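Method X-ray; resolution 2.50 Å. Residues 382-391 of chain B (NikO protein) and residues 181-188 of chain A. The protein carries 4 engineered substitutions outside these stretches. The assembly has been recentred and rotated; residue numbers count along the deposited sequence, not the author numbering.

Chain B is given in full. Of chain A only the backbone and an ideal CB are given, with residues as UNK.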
# COMPACT_ATOMS: atom_id res chain seq x y z
N THR B 382 -7.55 16.89 3.82
CA THR B 382 -7.56 15.53 3.31
C THR B 382 -8.09 15.45 1.88
O THR B 382 -8.83 16.33 1.43
CB THR B 382 -8.42 14.60 4.20
OG1 THR B 382 -9.77 15.09 4.24
CG2 THR B 382 -7.87 14.54 5.62
N ALA B 383 -7.70 14.40 1.18
CA ALA B 383 -8.22 14.12 -0.15
C ALA B 383 -8.64 12.66 -0.24
O ALA B 383 -7.90 11.76 0.16
CB ALA B 383 -7.17 14.43 -1.20
N VAL B 384 -9.85 12.42 -0.75
CA VAL B 384 -10.37 11.06 -0.83
C VAL B 384 -10.73 10.67 -2.26
O VAL B 384 -11.52 11.35 -2.92
CB VAL B 384 -11.62 10.88 0.06
CG1 VAL B 384 -12.25 9.52 -0.18
CG2 VAL B 384 -11.25 11.05 1.53
N ASP B 385 -10.14 9.57 -2.73
CA ASP B 385 -10.50 9.00 -4.02
C ASP B 385 -10.68 7.50 -3.87
O ASP B 385 -9.71 6.75 -3.74
CB ASP B 385 -9.42 9.30 -5.06
CG ASP B 385 -9.88 8.99 -6.48
OD1 ASP B 385 -10.96 8.40 -6.65
OD2 ASP B 385 -9.15 9.35 -7.43
N ASP B 386 -11.94 7.06 -3.87
CA ASP B 386 -12.30 5.65 -3.74
C ASP B 386 -11.79 5.03 -2.44
O ASP B 386 -12.34 5.28 -1.37
CB ASP B 386 -11.82 4.85 -4.96
CG ASP B 386 -12.42 3.46 -5.01
OD1 ASP B 386 -13.52 3.26 -4.46
OD2 ASP B 386 -11.79 2.56 -5.62
N THR B 387 -10.73 4.23 -2.54
CA THR B 387 -10.21 3.50 -1.40
C THR B 387 -8.99 4.17 -0.79
O THR B 387 -8.40 3.66 0.16
CB THR B 387 -9.82 2.06 -1.79
OG1 THR B 387 -8.73 2.09 -2.72
CG2 THR B 387 -11.00 1.35 -2.43
N VAL B 388 -8.61 5.32 -1.33
CA VAL B 388 -7.40 6.00 -0.91
C VAL B 388 -7.67 7.33 -0.21
O VAL B 388 -8.39 8.19 -0.73
CB VAL B 388 -6.44 6.24 -2.10
CG1 VAL B 388 -5.28 7.14 -1.69
CG2 VAL B 388 -5.93 4.91 -2.64
N LEU B 389 -7.10 7.49 0.98
CA LEU B 389 -7.15 8.75 1.71
C LEU B 389 -5.75 9.35 1.82
O LEU B 389 -4.79 8.65 2.15
CB LEU B 389 -7.74 8.55 3.10
CG LEU B 389 -7.53 9.68 4.11
CD1 LEU B 389 -8.28 10.93 3.68
CD2 LEU B 389 -7.95 9.26 5.51
N ARG B 390 -5.63 10.64 1.53
CA ARG B 390 -4.35 11.33 1.65
C ARG B 390 -4.46 12.49 2.63
O ARG B 390 -5.39 13.30 2.54
CB ARG B 390 -3.88 11.83 0.29
CG ARG B 390 -2.47 12.39 0.29
CD ARG B 390 -2.42 13.71 -0.45
NE ARG B 390 -3.20 13.67 -1.68
CZ ARG B 390 -3.79 14.73 -2.23
NH1 ARG B 390 -3.69 15.92 -1.65
NH2 ARG B 390 -4.49 14.59 -3.35
N VAL B 391 -3.52 12.57 3.56
CA VAL B 391 -3.47 13.68 4.51
C VAL B 391 -2.29 14.58 4.20
O VAL B 391 -1.14 14.14 4.20
CB VAL B 391 -3.36 13.17 5.95
CG1 VAL B 391 -3.27 14.35 6.92
CG2 VAL B 391 -4.54 12.28 6.30
N UNK A 181 -4.23 11.25 -13.90
CA UNK A 181 -3.88 10.23 -12.92
C UNK A 181 -5.08 9.31 -12.70
O UNK A 181 -6.22 9.74 -12.80
CB UNK A 181 -3.43 10.87 -11.60
N UNK A 182 -4.81 8.04 -12.39
CA UNK A 182 -5.88 7.09 -12.11
C UNK A 182 -6.54 7.41 -10.78
O UNK A 182 -7.76 7.47 -10.68
CB UNK A 182 -5.34 5.66 -12.11
N UNK A 183 -5.72 7.61 -9.75
CA UNK A 183 -6.21 7.98 -8.43
C UNK A 183 -5.76 9.38 -8.05
O UNK A 183 -4.57 9.65 -7.93
CB UNK A 183 -5.73 6.97 -7.38
N UNK A 184 -6.73 10.28 -7.86
CA UNK A 184 -6.45 11.68 -7.58
C UNK A 184 -5.79 11.88 -6.22
O UNK A 184 -4.89 12.71 -6.08
CB UNK A 184 -7.74 12.49 -7.65
N UNK A 185 -6.26 11.14 -5.23
CA UNK A 185 -5.74 11.26 -3.87
C UNK A 185 -4.32 10.73 -3.77
O UNK A 185 -3.47 11.32 -3.10
CB UNK A 185 -6.64 10.52 -2.89
N UNK A 186 -4.07 9.61 -4.43
CA UNK A 186 -2.75 9.00 -4.42
C UNK A 186 -1.82 9.72 -5.38
O UNK A 186 -0.60 9.61 -5.28
CB UNK A 186 -2.84 7.52 -4.78
N UNK A 187 -2.42 10.47 -6.31
CA UNK A 187 -1.68 11.17 -7.36
C UNK A 187 -0.81 10.20 -8.16
O UNK A 187 0.39 10.39 -8.28
CB UNK A 187 -0.81 12.28 -6.75
N UNK A 188 -1.44 9.15 -8.68
CA UNK A 188 -0.71 8.12 -9.41
C UNK A 188 -1.48 7.65 -10.64
O UNK A 188 -2.71 7.59 -10.64
CB UNK A 188 -0.42 6.93 -8.49

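Chain B presents one face of a β-hairpin, strands 382-385 and 388-391 joined by a type II' turn from Asp B385 to Val B388. The CA-to-CB bonds of Ala B383, Asp B385, Val B388 and Arg B390 point toward chain A.

At position 181 no atom of this hairpin lies within 5.5 Å of the ideal CB, so it sets no preference; the residue is Thr A181. Position 182 is similarly unconstrained, its CB directed sideways, where a long polar chain is as acceptable as a short one. The end of Arg A182 leads away from the hairpin.

Position 183 points toward chain B, its ideal CB 4.2 Å from Asp B385 OD2. The carbonyl O of Asp B385 is 5.4 Å from the ideal CB of 183, so a donor must sit beyond the CB-bonded atom; Asn fits this well, and Gln could reach it if its chain folded back. The residue is Asn A183. Asn A183 ND2 donates to Asp B385 O (3.1 Å), while Asn A183 OD1 accepts from the backbone N of position 186 (2.7 Å), so the amide both grips the turn and braces its own loop.

At 184 the backbone does the main work: the N of 184 donates to Asp B385 OD2 at 2.6 Å. The ideal CB of 184 is 3.5 Å from Asp B385 OD2 and points sideways, and many side chains that can turn outward would fit, a basic one being favourable beside the carboxylate. Lys A184 packs its CG 3.2 Å from Asp B385 OD2, but its end leads away and NZ bonds elsewhere in the structure.

Position 185 is the most restrictive. Its CB faces the hairpin, 3.5 Å from Ala B383 O and 3.6 Å from both Val B388 O and Asp B385 N, leaving little room beyond a methyl group. Helical phi/psi (-70/-41) suits alanine, and Ala A185 is found, its CB 3.9 Å from Val B388 CG1. Ala A185 O receives Arg B390 NE at 2.8 Å, nearly linearly; Arg B390 NH2 adds a weak bond to Lys A184 O (3.3 Å).

Position 186 is directed away overall, although its ideal CB lies 4.0 Å from Val B388 CG1, so an aliphatic residue is reasonable. Leu A186 brings CD1 to 3.9 Å from Val B388 CG1.

At 187 phi/psi of 55/55 is left-handed, a conformation glycine and asparagine adopt readily, and no atom of this hairpin lies within 5.5 Å of the ideal CB. A medium or long apolar side chain could turn back toward the Arg B390 guanidinium; Met A187 does, laying CE over one face, 3.4 Å from Arg B390 NH2.

Position 188 is out of reach of the hairpin, which sets no preference; Ser A188 makes no contact with it.

Chain A (181-188) TRNKALMS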
# COMPACT_ATOMS: atom_id res chain seq x y z
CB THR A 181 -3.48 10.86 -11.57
OG1 THR A 181 -4.61 11.53 -10.99
CG2 THR A 181 -2.35 11.85 -11.76
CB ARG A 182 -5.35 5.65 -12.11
CG ARG A 182 -6.42 4.62 -11.75
CD ARG A 182 -5.84 3.23 -11.57
NE ARG A 182 -5.35 2.65 -12.81
CZ ARG A 182 -4.07 2.47 -13.10
NH1 ARG A 182 -3.14 2.82 -12.23
NH2 ARG A 182 -3.71 1.94 -14.26
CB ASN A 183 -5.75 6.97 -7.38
CG ASN A 183 -6.47 7.11 -6.06
OD1 ASN A 183 -6.11 7.95 -5.23
ND2 ASN A 183 -7.50 6.30 -5.86
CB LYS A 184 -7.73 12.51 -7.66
CG LYS A 184 -8.60 12.21 -8.87
CD LYS A 184 -8.28 13.11 -10.04
CE LYS A 184 -9.22 12.83 -11.20
NZ LYS A 184 -9.02 13.75 -12.35
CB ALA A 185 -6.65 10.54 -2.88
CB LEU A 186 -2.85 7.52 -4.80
CG LEU A 186 -1.68 6.62 -4.41
CD1 LEU A 186 -1.63 6.45 -2.90
CD2 LEU A 186 -1.77 5.27 -5.10
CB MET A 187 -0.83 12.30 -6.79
CG MET A 187 -1.62 13.38 -6.07
SD MET A 187 -0.59 14.80 -5.66
CE MET A 187 -1.79 15.88 -4.88
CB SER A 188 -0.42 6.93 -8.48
OG SER A 188 0.32 5.93 -9.16
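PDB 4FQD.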